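Local coordinates for protein Asp/Glu-specific dipeptidyl-peptidase (Flavobacterium psychrophilum, PDB 5JXF) that removes dipeptides from the N-terminus of oligopeptides as a serine peptidase of family S46, strictly requiring Asp or Glu at the P1 position, at residues 52-56 and 57-61; 326-329 and 330-334; 471-474 and 475-479; 715-718 and 719-722. All coordinates share one frame; numbering follows the deposited sequence.

Contact 1: 52-56 and 57-61; sequences TEMKN and LGMKI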
ATOM      1  N   THR A  52      13.751  14.177 -34.348  1.00 58.77           N
ATOM      2  CA  THR A  52      14.418  15.191 -33.533  1.00 64.00           C
ATOM      3  C   THR A  52      14.234  14.888 -32.048  1.00 61.47           C
ATOM      4  O   THR A  52      15.217  14.827 -31.308  1.00 63.30           O
ATOM      5  CB  THR A  52      13.899  16.609 -33.838  1.00 66.59           C
ATOM      6  OG1 THR A  52      14.216  16.946 -35.189  1.00 73.52           O
ATOM      7  CG2 THR A  52      14.553  17.629 -32.928  1.00 70.57           C
ATOM      8  N   GLU A  53      12.992  14.661 -31.624  1.00 55.98           N
ATOM      9  CA  GLU A  53      12.723  14.346 -30.221  1.00 52.62           C
ATOM     10  C   GLU A  53      13.452  13.090 -29.740  1.00 52.84           C
ATOM     11  O   GLU A  53      13.960  13.050 -28.612  1.00 60.20           O
ATOM     12  CB  GLU A  53      11.223  14.175 -29.981  1.00 58.77           C
ATOM     13  CG  GLU A  53      10.418  15.463 -30.024  1.00 64.65           C
ATOM     14  CD  GLU A  53       8.969  15.259 -29.602  1.00 75.59           C
ATOM     15  OE1 GLU A  53       8.605  14.120 -29.238  1.00 76.08           O
ATOM     16  OE2 GLU A  53       8.194  16.239 -29.622  1.00 82.59           O
ATOM     17  N   MET A  54      13.521  12.067 -30.587  1.00 52.76           N
ATOM     18  CA  MET A  54      14.152  10.820 -30.176  1.00 51.17           C
ATOM     19  C   MET A  54      15.677  10.976 -30.033  1.00 52.29           C
ATOM     20  O   MET A  54      16.256  10.531 -29.025  1.00 50.17           O
ATOM     21  CB  MET A  54      13.803   9.692 -31.151  1.00 57.51           C
ATOM     22  CG  MET A  54      12.303   9.483 -31.362  1.00 59.97           C
ATOM     23  SD  MET A  54      11.887   8.200 -32.573  1.00 57.38           S
ATOM     24  CE  MET A  54      10.358   8.815 -33.204  1.00 60.00           C
ATOM     25  N   LYS A  55      16.313  11.626 -31.010  1.00 52.71           N
ATOM     26  CA  LYS A  55      17.765  11.828 -31.008  1.00 56.09           C
ATOM     27  C   LYS A  55      18.217  12.696 -29.838  1.00 65.23           C
ATOM     28  O   LYS A  55      19.259  12.471 -29.206  1.00 71.55           O
ATOM     29  CB  LYS A  55      18.208  12.455 -32.339  1.00 58.65           C
ATOM     30  CG  LYS A  55      18.141  11.491 -33.494  1.00 64.38           C
ATOM     31  CD  LYS A  55      18.707  12.063 -34.762  1.00 70.60           C
ATOM     32  CE  LYS A  55      18.595  11.038 -35.878  1.00 74.52           C
ATOM     33  NZ  LYS A  55      19.217   9.738 -35.482  1.00 69.70           N
ATOM     34  N   ASN A  56      17.421  13.723 -29.605  1.00 63.93           N
ATOM     35  CA  ASN A  56      17.461  14.553 -28.410  1.00 63.68           C
ATOM     36  C   ASN A  56      17.387  13.737 -27.109  1.00 63.73           C
ATOM     37  O   ASN A  56      18.068  14.074 -26.138  1.00 61.47           O
ATOM     38  CB  ASN A  56      16.332  15.566 -28.568  1.00 71.55           C
ATOM     39  CG  ASN A  56      16.815  16.888 -29.131  1.00 83.23           C
ATOM     40  OD1 ASN A  56      15.995  17.749 -29.531  1.00 88.93           O
ATOM     41  ND2 ASN A  56      18.114  17.173 -28.873  1.00 89.75           N
ATOM     42  N   LEU A  57      16.599  12.658 -27.097  1.00 62.98           N
ATOM     43  CA  LEU A  57      16.585  11.728 -25.954  1.00 59.93           C
ATOM     44  C   LEU A  57      17.767  10.753 -25.940  1.00 63.48           C
ATOM     45  O   LEU A  57      18.019  10.091 -24.928  1.00 68.34           O
ATOM     46  CB  LEU A  57      15.286  10.928 -25.934  1.00 51.32           C
ATOM     47  CG  LEU A  57      14.056  11.735 -25.526  1.00 56.69           C
ATOM     48  CD1 LEU A  57      12.792  10.965 -25.815  1.00 61.29           C
ATOM     49  CD2 LEU A  57      14.147  12.091 -24.034  1.00 61.76           C
ATOM     50  N   GLY A  58      18.470  10.639 -27.066  1.00 55.02           N
ATOM     51  CA  GLY A  58      19.640   9.780 -27.140  1.00 52.96           C
ATOM     52  C   GLY A  58      19.614   8.668 -28.178  1.00 51.41           C
ATOM     53  O   GLY A  58      20.518   7.835 -28.224  1.00 52.87           O
ATOM     54  N   MET A  59      18.582   8.633 -29.008  1.00 50.51           N
ATOM     55  CA  MET A  59      18.501   7.607 -30.031  1.00 47.01           C
ATOM     56  C   MET A  59      19.665   7.816 -31.005  1.00 52.03           C
ATOM     57  O   MET A  59      19.983   8.947 -31.391  1.00 55.86           O
ATOM     58  CB  MET A  59      17.141   7.648 -30.759  1.00 45.06           C
ATOM     59  CG  MET A  59      16.922   6.480 -31.732  1.00 47.59           C
ATOM     60  SD  MET A  59      15.306   6.519 -32.546  1.00 55.32           S
ATOM     61  CE  MET A  59      15.553   7.944 -33.598  1.00 50.11           C
ATOM     62  N   LYS A  60      20.304   6.715 -31.380  1.00 52.48           N
ATOM     63  CA  LYS A  60      21.474   6.755 -32.239  1.00 54.29           C
ATOM     64  C   LYS A  60      21.101   6.309 -33.649  1.00 54.45           C
ATOM     65  O   LYS A  60      21.648   6.822 -34.618  1.00 63.32           O
ATOM     66  CB  LYS A  60      22.589   5.882 -31.664  1.00 52.04           C
ATOM     67  CG  LYS A  60      23.149   6.420 -30.319  1.00 54.32           C
ATOM     68  CD  LYS A  60      23.545   7.879 -30.455  1.00 59.72           C
ATOM     69  CE  LYS A  60      24.149   8.432 -29.161  1.00 68.54           C
ATOM     70  NZ  LYS A  60      24.139   9.923 -29.153  1.00 71.39           N
ATOM     71  N   ILE A  61      20.158   5.376 -33.756  1.00 51.81           N
ATOM     72  CA  ILE A  61      19.624   4.962 -35.057  1.00 53.85           C
ATOM     73  C   ILE A  61      18.668   5.994 -35.630  1.00 56.82           C
ATOM     74  O   ILE A  61      18.378   7.016 -34.999  1.00 57.10           O
ATOM     75  CB  ILE A  61      18.871   3.617 -34.994  1.00 53.97           C
ATOM     76  CG1 ILE A  61      17.715   3.699 -33.994  1.00 49.53           C
ATOM     77  CG2 ILE A  61      19.820   2.457 -34.708  1.00 55.27           C
ATOM     78  CD1 ILE A  61      16.776   2.509 -34.046  1.00 51.71           C
TER
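Leu57 N donates back to Glu53 O at 3.1 Å, a four-residue helical bond in the final turn of helix 49-57, while its side chain lies against that carbonyl, with CG 3.4 Å from Glu53 O. Gly58 then takes positive phi (121°), leaving the helical path. Its N reaches Lys55 O, and Met59 N closes the larger ring on Met54 O at 3.0 Å, nearly straight at hydrogen though the donor stands above the carbonyl plane: a Schellman motif ending the helix. Met59 turns back alongside Met54, both side chains pointing the same way. CG of Met59 is anti to its backbone N (chi1 -173°) and chi2 is extended, which carries Met59 SD to 3.8 Å from Met54 SD; the bend at chi3 (70°) then sets the methyl CE 3.5 Å from Met54 CB, a tight contact. At Ile61 it is the carbonyl that matters: Lys55, bent at its last torsion, places NZ 2.9 Å from Ile61 O, tying the departing loop to the helix. Phe279 of strand 279-284 packs on Met54, Leu57 and Met59, and Tyr589 of strand 586-591 on Met54 and Leu57, so the helix end rests on the edge of the eight-stranded antiparallel sheet.

Contact 2: 326-329 and 330-334; sequences KDNA and IKIQY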
ATOM      1  N   LYS A 326     -10.601 -22.903  -4.322  1.00 76.87           N
ATOM      2  CA  LYS A 326     -10.990 -24.137  -3.640  1.00 85.04           C
ATOM      3  C   LYS A 326     -10.931 -25.383  -4.533  1.00 83.97           C
ATOM      4  O   LYS A 326     -11.230 -26.488  -4.077  1.00 80.26           O
ATOM      5  CB  LYS A 326     -12.404 -23.991  -3.067  1.00 88.37           C
ATOM      6  CG  LYS A 326     -12.551 -22.873  -2.045  1.00 91.93           C
ATOM      7  CD  LYS A 326     -13.971 -22.809  -1.491  1.00 98.07           C
ATOM      8  CE  LYS A 326     -14.257 -21.464  -0.836  1.00101.67           C
ATOM      9  NZ  LYS A 326     -13.022 -20.851  -0.259  1.00104.55           N
ATOM     10  N   ASP A 327     -10.549 -25.197  -5.797  1.00 82.86           N
ATOM     11  CA  ASP A 327     -10.524 -26.281  -6.780  1.00 81.79           C
ATOM     12  C   ASP A 327      -9.636 -25.898  -7.963  1.00 80.47           C
ATOM     13  O   ASP A 327      -9.945 -24.947  -8.689  1.00 83.10           O
ATOM     14  CB  ASP A 327     -11.951 -26.603  -7.259  1.00 87.86           C
ATOM     15  CG  ASP A 327     -12.046 -27.924  -8.030  1.00 90.99           C
ATOM     16  OD1 ASP A 327     -11.044 -28.363  -8.635  1.00 90.76           O
ATOM     17  OD2 ASP A 327     -13.141 -28.532  -8.023  1.00 95.41           O
ATOM     18  N   ASN A 328      -8.543 -26.637  -8.160  1.00 69.60           N
ATOM     19  CA  ASN A 328      -7.615 -26.357  -9.257  1.00 69.75           C
ATOM     20  C   ASN A 328      -8.235 -26.632 -10.633  1.00 70.98           C
ATOM     21  O   ASN A 328      -7.958 -25.920 -11.603  1.00 66.09           O
ATOM     22  CB  ASN A 328      -6.329 -27.177  -9.098  1.00 68.77           C
ATOM     23  CG  ASN A 328      -5.198 -26.675  -9.990  1.00 76.83           C
ATOM     24  OD1 ASN A 328      -4.981 -25.467 -10.131  1.00 78.00           O
ATOM     25  ND2 ASN A 328      -4.473 -27.606 -10.598  1.00 77.37           N
ATOM     26  N   ALA A 329      -9.064 -27.671 -10.708  1.00 74.00           N
ATOM     27  CA  ALA A 329      -9.716 -28.056 -11.957  1.00 78.65           C
ATOM     28  C   ALA A 329     -10.624 -26.935 -12.468  1.00 75.75           C
ATOM     29  O   ALA A 329     -10.710 -26.686 -13.679  1.00 74.00           O
ATOM     30  CB  ALA A 329     -10.506 -29.344 -11.766  1.00 79.70           C
ATOM     31  N   ILE A 330     -11.293 -26.264 -11.530  1.00 68.94           N
ATOM     32  CA  ILE A 330     -12.117 -25.098 -11.827  1.00 70.42           C
ATOM     33  C   ILE A 330     -11.216 -23.894 -12.128  1.00 70.30           C
ATOM     34  O   ILE A 330     -11.563 -23.033 -12.944  1.00 73.46           O
ATOM     35  CB  ILE A 330     -13.089 -24.785 -10.656  1.00 77.94           C
ATOM     36  CG1 ILE A 330     -14.115 -25.911 -10.506  1.00 76.95           C
ATOM     37  CG2 ILE A 330     -13.809 -23.461 -10.860  1.00 72.24           C
ATOM     38  CD1 ILE A 330     -15.211 -25.618  -9.509  1.00 73.13           C
ATOM     39  N   LYS A 331     -10.045 -23.850 -11.498  1.00 69.09           N
ATOM     40  CA  LYS A 331      -9.065 -22.810 -11.805  1.00 71.15           C
ATOM     41  C   LYS A 331      -8.500 -22.939 -13.230  1.00 67.08           C
ATOM     42  O   LYS A 331      -8.224 -21.936 -13.886  1.00 60.60           O
ATOM     43  CB  LYS A 331      -7.915 -22.823 -10.793  1.00 70.55           C
ATOM     44  CG  LYS A 331      -7.034 -21.584 -10.869  1.00 69.38           C
ATOM     45  CD  LYS A 331      -5.813 -21.674  -9.966  1.00 69.58           C
ATOM     46  CE  LYS A 331      -5.121 -20.323  -9.881  1.00 71.05           C
ATOM     47  NZ  LYS A 331      -3.883 -20.371  -9.052  1.00 70.38           N
ATOM     48  N   ILE A 332      -8.317 -24.167 -13.703  1.00 63.92           N
ATOM     49  CA  ILE A 332      -7.820 -24.384 -15.061  1.00 65.48           C
ATOM     50  C   ILE A 332      -8.910 -24.008 -16.074  1.00 64.11           C
ATOM     51  O   ILE A 332      -8.623 -23.501 -17.159  1.00 67.46           O
ATOM     52  CB  ILE A 332      -7.375 -25.849 -15.278  1.00 67.50           C
ATOM     53  CG1 ILE A 332      -6.181 -26.185 -14.392  1.00 70.48           C
ATOM     54  CG2 ILE A 332      -7.016 -26.105 -16.733  1.00 78.06           C
ATOM     55  CD1 ILE A 332      -5.675 -27.584 -14.587  1.00 69.67           C
ATOM     56  N   GLN A 333     -10.160 -24.252 -15.698  1.00 64.99           N
ATOM     57  CA  GLN A 333     -11.308 -23.866 -16.505  1.00 71.82           C
ATOM     58  C   GLN A 333     -11.458 -22.354 -16.644  1.00 70.09           C
ATOM     59  O   GLN A 333     -11.790 -21.848 -17.727  1.00 66.18           O
ATOM     60  CB  GLN A 333     -12.593 -24.434 -15.910  1.00 74.60           C
ATOM     61  CG  GLN A 333     -12.855 -25.883 -16.229  1.00 76.01           C
ATOM     62  CD  GLN A 333     -14.237 -26.311 -15.790  1.00 80.34           C
ATOM     63  OE1 GLN A 333     -14.702 -25.944 -14.707  1.00 81.30           O
ATOM     64  NE2 GLN A 333     -14.911 -27.085 -16.635  1.00 79.80           N
ATOM     65  N   TYR A 334     -11.224 -21.636 -15.547  1.00 64.34           N
ATOM     66  CA  TYR A 334     -11.619 -20.234 -15.493  1.00 65.38           C
ATOM     67  C   TYR A 334     -10.458 -19.256 -15.554  1.00 64.32           C
ATOM     68  O   TYR A 334     -10.686 -18.045 -15.627  1.00 65.26           O
ATOM     69  CB  TYR A 334     -12.457 -19.976 -14.231  1.00 67.08           C
ATOM     70  CG  TYR A 334     -13.914 -20.303 -14.440  1.00 69.45           C
ATOM     71  CD1 TYR A 334     -14.380 -21.608 -14.315  1.00 74.75           C
ATOM     72  CD2 TYR A 334     -14.820 -19.315 -14.793  1.00 66.47           C
ATOM     73  CE1 TYR A 334     -15.718 -21.917 -14.526  1.00 72.79           C
ATOM     74  CE2 TYR A 334     -16.160 -19.614 -15.002  1.00 69.90           C
ATOM     75  CZ  TYR A 334     -16.598 -20.914 -14.870  1.00 72.15           C
ATOM     76  OH  TYR A 334     -17.920 -21.202 -15.090  1.00 82.42           O
TER
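Asp327 and Ile330 meet at about a right angle, the carboxylate lying by the isoleucine's CG1 arm with Asp327 OD2 3.7 Å from Ile330 CG1. One step on, Asn328 OD1 stands 3.9 Å from CD of the extended Lys331 chain, and the carbonyl of Asn328 is packed by Ile332, whose CG1 comes to 3.3 Å from Asn328 O. Gln333 CG lies 3.4 Å from Ala329 O. Behind these contacts is the backbone ladder of the first helical turn: Lys331 N to Asp327 O, Ile332 N to Asn328 O at 2.8 Å, and Gln333 N to Ala329 O. The Asp327 carboxylate is set by its own capping bond. With CG anti to the backbone N (chi1 -167°), the side chain folds forward and OD1 accepts from Ala329 N at 2.9 Å, on the anti side and 30° out of the carboxylate plane; a negative charge here would probably suit the helix dipole. Farther out, Asn328 ND2 is bonded to Asp116, Gln333 NE2 to Lys456 O, and Lys331 makes a cation-pi contact with Tyr621. Ile330 packs on Phe323 of helix 295-325 and Val462 of helix 460-477. This is an aspartate N-cap at the start of helix 328-357, which follows helix 295-325 after a short break.

Contact 3: 471-474 and 475-479; sequences VALY and ATKAP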
ATOM      1  N   VAL A 471     -28.097 -11.142 -12.221  1.00 81.82           N
ATOM      2  CA  VAL A 471     -29.488 -10.859 -12.535  1.00 88.97           C
ATOM      3  C   VAL A 471     -30.102  -9.989 -11.433  1.00 94.60           C
ATOM      4  O   VAL A 471     -30.929  -9.115 -11.707  1.00 97.95           O
ATOM      5  CB  VAL A 471     -30.290 -12.161 -12.719  1.00 91.81           C
ATOM      6  CG1 VAL A 471     -31.772 -11.870 -12.863  1.00 94.20           C
ATOM      7  CG2 VAL A 471     -29.779 -12.916 -13.939  1.00 91.42           C
ATOM      8  N   ALA A 472     -29.668 -10.213 -10.192  1.00 89.22           N
ATOM      9  CA  ALA A 472     -30.062  -9.361  -9.082  1.00 90.09           C
ATOM     10  C   ALA A 472     -29.660  -7.906  -9.339  1.00 90.76           C
ATOM     11  O   ALA A 472     -30.455  -6.992  -9.121  1.00 94.03           O
ATOM     12  CB  ALA A 472     -29.451  -9.862  -7.786  1.00 86.78           C
ATOM     13  N   LEU A 473     -28.439  -7.692  -9.820  1.00 84.06           N
ATOM     14  CA  LEU A 473     -27.951  -6.333 -10.034  1.00 87.45           C
ATOM     15  C   LEU A 473     -28.706  -5.611 -11.154  1.00 92.26           C
ATOM     16  O   LEU A 473     -29.037  -4.429 -11.026  1.00 98.37           O
ATOM     17  CB  LEU A 473     -26.454  -6.354 -10.340  1.00 87.24           C
ATOM     18  CG  LEU A 473     -25.516  -6.720  -9.189  1.00 88.61           C
ATOM     19  CD1 LEU A 473     -24.112  -7.045  -9.719  1.00 86.36           C
ATOM     20  CD2 LEU A 473     -25.471  -5.602  -8.143  1.00 84.74           C
ATOM     21  N   TYR A 474     -28.977  -6.328 -12.244  1.00 89.76           N
ATOM     22  CA  TYR A 474     -29.683  -5.767 -13.397  1.00 90.32           C
ATOM     23  C   TYR A 474     -31.071  -5.280 -12.992  1.00 88.57           C
ATOM     24  O   TYR A 474     -31.504  -4.204 -13.394  1.00 93.17           O
ATOM     25  CB  TYR A 474     -29.776  -6.807 -14.525  1.00 91.20           C
ATOM     26  CG  TYR A 474     -30.112  -6.248 -15.904  1.00 96.17           C
ATOM     27  CD1 TYR A 474     -30.000  -4.892 -16.175  1.00 97.36           C
ATOM     28  CD2 TYR A 474     -30.483  -7.092 -16.952  1.00 97.63           C
ATOM     29  CE1 TYR A 474     -30.290  -4.382 -17.437  1.00 96.32           C
ATOM     30  CE2 TYR A 474     -30.770  -6.593 -18.220  1.00 97.82           C
ATOM     31  CZ  TYR A 474     -30.668  -5.236 -18.457  1.00 97.94           C
ATOM     32  OH  TYR A 474     -30.948  -4.732 -19.716  1.00 92.82           O
ATOM     33  N   ALA A 475     -31.769  -6.063 -12.185  1.00 85.25           N
ATOM     34  CA  ALA A 475     -33.101  -5.659 -11.752  1.00 92.61           C
ATOM     35  C   ALA A 475     -33.046  -4.447 -10.816  1.00 93.36           C
ATOM     36  O   ALA A 475     -33.784  -3.477 -11.000  1.00 90.27           O
ATOM     37  CB  ALA A 475     -33.820  -6.823 -11.078  1.00 94.07           C
ATOM     38  N   THR A 476     -32.150  -4.494  -9.834  1.00 94.32           N
ATOM     39  CA  THR A 476     -32.188  -3.525  -8.746  1.00 96.66           C
ATOM     40  C   THR A 476     -31.475  -2.208  -9.061  1.00 93.03           C
ATOM     41  O   THR A 476     -31.908  -1.157  -8.597  1.00 93.16           O
ATOM     42  CB  THR A 476     -31.593  -4.134  -7.441  1.00 90.45           C
ATOM     43  OG1 THR A 476     -30.180  -4.321  -7.572  1.00 87.88           O
ATOM     44  CG2 THR A 476     -32.253  -5.478  -7.127  1.00 88.43           C
ATOM     45  N   LYS A 477     -30.407  -2.245  -9.856  1.00 91.75           N
ATOM     46  CA  LYS A 477     -29.605  -1.031 -10.066  1.00 93.88           C
ATOM     47  C   LYS A 477     -29.622  -0.444 -11.481  1.00 92.40           C
ATOM     48  O   LYS A 477     -29.159   0.680 -11.689  1.00 93.48           O
ATOM     49  CB  LYS A 477     -28.153  -1.280  -9.648  1.00 93.65           C
ATOM     50  CG  LYS A 477     -28.008  -1.914  -8.274  1.00 97.31           C
ATOM     51  CD  LYS A 477     -26.793  -1.359  -7.516  1.00 96.91           C
ATOM     52  CE  LYS A 477     -27.228  -0.531  -6.308  1.00101.78           C
ATOM     53  NZ  LYS A 477     -26.155   0.343  -5.751  1.00100.57           N
ATOM     54  N   ALA A 478     -30.156  -1.184 -12.446  1.00 90.89           N
ATOM     55  CA  ALA A 478     -30.316  -0.643 -13.793  1.00 89.40           C
ATOM     56  C   ALA A 478     -31.457   0.378 -13.842  1.00 96.94           C
ATOM     57  O   ALA A 478     -32.368   0.325 -13.011  1.00 97.59           O
ATOM     58  CB  ALA A 478     -30.568  -1.759 -14.783  1.00 88.73           C
ATOM     59  N   PRO A 479     -31.419   1.306 -14.821  1.00 97.83           N
ATOM     60  CA  PRO A 479     -32.502   2.280 -15.009  1.00 98.99           C
ATOM     61  C   PRO A 479     -33.844   1.591 -15.235  1.00 98.20           C
ATOM     62  O   PRO A 479     -34.000   0.807 -16.176  1.00 94.62           O
ATOM     63  CB  PRO A 479     -32.064   3.061 -16.254  1.00 98.84           C
ATOM     64  CG  PRO A 479     -31.112   2.156 -16.956  1.00 93.51           C
ATOM     65  CD  PRO A 479     -30.385   1.449 -15.859  1.00 93.24           C
TER
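Tyr474 and Ala478 form the close side of the C-terminal turn of helix 460-477. The Ala478 methyl sits at the edge of the tyrosine ring, near its plane, with CB 3.5 Å from Tyr474 CD1. Tyr474 CG is anti to the backbone N (chi1 -163°); the ring stands out from the helix, and its CD1 edge meets the methyl of Ala478. Both residues are buried, and Tyr407 of helix 386-415 also packs on Tyr474. The bond between their backbones, Ala478 N to Tyr474 O, is already stretched to 3.4 Å and weak, whereas Lys477 N still holds Leu473 O firmly at 2.8 Å. The other side is looser: Thr476 and Lys477 are exposed. Lys477, bent at chi2 and chi3, leads its amine away from the turn into a long, weak ion pair with Glu311 of helix 295-325; Lys477 CG is 4.5 Å from Leu473 CD2. On this outer side Thr476 folds its hydroxyl back onto the helix. OG1 lies between the backbone N and the carbonyl carbon (chi1 70°), and Ala472 O takes two bonds from this one residue, from N and from OG1, each 3.1 Å long, the two donors arriving from opposite faces of the carbonyl plane.

Contact 4: 715-718 and 719-722; sequences GAKH and LINE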
ATOM      1  N   GLY A 715      16.295 -24.159 -17.636  1.00 60.23           N
ATOM      2  CA  GLY A 715      17.359 -24.948 -18.229  1.00 57.98           C
ATOM      3  C   GLY A 715      17.209 -24.997 -19.732  1.00 63.98           C
ATOM      4  O   GLY A 715      17.660 -25.947 -20.381  1.00 68.96           O
ATOM      5  N   ALA A 716      16.575 -23.967 -20.287  1.00 60.69           N
ATOM      6  CA  ALA A 716      16.308 -23.916 -21.723  1.00 59.68           C
ATOM      7  C   ALA A 716      17.338 -23.071 -22.446  1.00 58.42           C
ATOM      8  O   ALA A 716      16.984 -22.273 -23.309  1.00 57.37           O
ATOM      9  CB  ALA A 716      14.904 -23.367 -21.992  1.00 53.18           C
ATOM     10  N   LYS A 717      18.604 -23.246 -22.079  1.00 62.47           N
ATOM     11  CA  LYS A 717      19.723 -22.545 -22.711  1.00 70.11           C
ATOM     12  C   LYS A 717      19.712 -22.624 -24.249  1.00 65.63           C
ATOM     13  O   LYS A 717      20.194 -21.712 -24.924  1.00 71.24           O
ATOM     14  CB  LYS A 717      21.052 -23.104 -22.187  1.00 74.07           C
ATOM     15  CG  LYS A 717      22.261 -22.198 -22.418  1.00 80.59           C
ATOM     16  CD  LYS A 717      22.582 -21.378 -21.166  1.00 82.71           C
ATOM     17  CE  LYS A 717      23.770 -20.439 -21.365  1.00 78.98           C
ATOM     18  NZ  LYS A 717      23.432 -19.033 -21.011  1.00 83.38           N
ATOM     19  N   HIS A 718      19.168 -23.709 -24.797  1.00 59.29           N
ATOM     20  CA  HIS A 718      19.174 -23.906 -26.249  1.00 63.86           C
ATOM     21  C   HIS A 718      18.384 -22.800 -26.956  1.00 56.20           C
ATOM     22  O   HIS A 718      18.743 -22.390 -28.053  1.00 56.52           O
ATOM     23  CB  HIS A 718      18.613 -25.283 -26.627  1.00 65.26           C
ATOM     24  CG  HIS A 718      17.182 -25.482 -26.237  1.00 70.81           C
ATOM     25  ND1 HIS A 718      16.780 -25.629 -24.926  1.00 72.24           N
ATOM     26  CD2 HIS A 718      16.054 -25.547 -26.987  1.00 69.76           C
ATOM     27  CE1 HIS A 718      15.467 -25.781 -24.885  1.00 73.07           C
ATOM     28  NE2 HIS A 718      15.002 -25.734 -26.122  1.00 73.16           N
ATOM     29  N   LEU A 719      17.336 -22.288 -26.312  1.00 51.40           N
ATOM     30  CA  LEU A 719      16.598 -21.178 -26.900  1.00 53.78           C
ATOM     31  C   LEU A 719      17.451 -19.919 -26.899  1.00 64.72           C
ATOM     32  O   LEU A 719      17.333 -19.080 -27.794  1.00 66.13           O
ATOM     33  CB  LEU A 719      15.291 -20.938 -26.163  1.00 53.59           C
ATOM     34  CG  LEU A 719      14.400 -22.172 -26.104  1.00 58.81           C
ATOM     35  CD1 LEU A 719      13.184 -21.877 -25.234  1.00 61.11           C
ATOM     36  CD2 LEU A 719      13.986 -22.611 -27.516  1.00 61.98           C
ATOM     37  N   ILE A 720      18.332 -19.797 -25.911  1.00 60.47           N
ATOM     38  CA  ILE A 720      19.207 -18.637 -25.845  1.00 53.65           C
ATOM     39  C   ILE A 720      20.276 -18.677 -26.932  1.00 51.63           C
ATOM     40  O   ILE A 720      20.613 -17.650 -27.519  1.00 65.99           O
ATOM     41  CB  ILE A 720      19.886 -18.528 -24.474  1.00 64.09           C
ATOM     42  CG1 ILE A 720      18.821 -18.406 -23.386  1.00 65.13           C
ATOM     43  CG2 ILE A 720      20.860 -17.349 -24.446  1.00 63.19           C
ATOM     44  CD1 ILE A 720      19.352 -17.921 -22.080  1.00 67.02           C
ATOM     45  N   ASN A 721      20.802 -19.866 -27.199  1.00 53.74           N
ATOM     46  CA  ASN A 721      21.843 -20.031 -28.208  1.00 53.56           C
ATOM     47  C   ASN A 721      21.371 -19.523 -29.566  1.00 57.51           C
ATOM     48  O   ASN A 721      22.176 -19.159 -30.422  1.00 57.76           O
ATOM     49  CB  ASN A 721      22.274 -21.501 -28.304  1.00 54.13           C
ATOM     50  CG  ASN A 721      23.012 -21.980 -27.053  1.00 66.22           C
ATOM     51  OD1 ASN A 721      23.648 -21.188 -26.355  1.00 74.61           O
ATOM     52  ND2 ASN A 721      22.939 -23.279 -26.776  1.00 63.43           N
ATOM     53  N   GLU A 722      20.050 -19.489 -29.720  1.00 52.17           N
ATOM     54  CA  GLU A 722      19.367 -19.027 -30.925  1.00 57.37           C
ATOM     55  C   GLU A 722      19.427 -17.506 -31.042  1.00 56.82           C
ATOM     56  O   GLU A 722      19.295 -16.957 -32.126  1.00 52.37           O
ATOM     57  CB  GLU A 722      17.911 -19.491 -30.878  1.00 57.40           C
ATOM     58  CG  GLU A 722      17.266 -19.822 -32.168  1.00 72.63           C
ATOM     59  CD  GLU A 722      15.839 -20.295 -31.959  1.00 75.40           C
ATOM     60  OE1 GLU A 722      15.622 -21.197 -31.126  1.00 74.97           O
ATOM     61  OE2 GLU A 722      14.932 -19.734 -32.609  1.00 75.94           O
TER
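His718 and Leu719 lie side by side within the short, weakly bonded helix of about 717-721, which follows the end of helix 703-713 after a glycine of positive phi, Gly715. The main side-chain interaction is CH-pi. Leu719 CG sits over one face of the imidazole, 3.9 Å from the ring centroid and 21° off the normal, shifted toward the rim, and its CD2 branch reaches His718 NE2 at 3.6 Å. The histidine's first torsion (chi1 63°) puts CG between its own N and carbonyl carbon, laying the ring over the next peptide, so that Leu719 N lies over a ring face with His718 CG 3.2 Å from it. The ring is further fixed by a bond from NE2 to Ala124 O, and Met125 touches it. Apolar packing joins the other leucine branch to the preceding turn, with Leu719 CD1 4.0 Å from Ala716 CB; Trp123 of strand 122-123 packs on both residues. Polar ends are held from outside, Lys717 by a salt bridge to Asp711 and Glu722 by Arg242 and Ser91. Backbone bonds supply the rest. Leu719 N reaches Ala716 O at 3.0 Å, a three-residue step, with the donor above the carbonyl plane. Lys717 O takes two donors: Ile720 N makes a weak, bent bond, while Asn721 N, 3.0 Å away, approaches Lys717 O nearly along the C=O axis.

Overall arrangement
The four contacts are separate local turns. Contacts 1 and 3 are at helix ends, contact 2 is at a helix start and contact 4 spans a whole short helix. Contacts 2 and 3 are the closest pair, about 15 Å between nearest atoms, and share helix 460-477: contact 3 is its last turn, while its Val462 packs against contact 2. Contact 1 lies across the chain's centre from both; between centres, it is about 54 Å from contact 3, and contact 4 is about 33 Å from contact 1 and 32 Å from contact 2. All lie away from the probable triad of His101, Asp237 and Ser662; the Lys331 side chain is about 11 Å from the bound arginine.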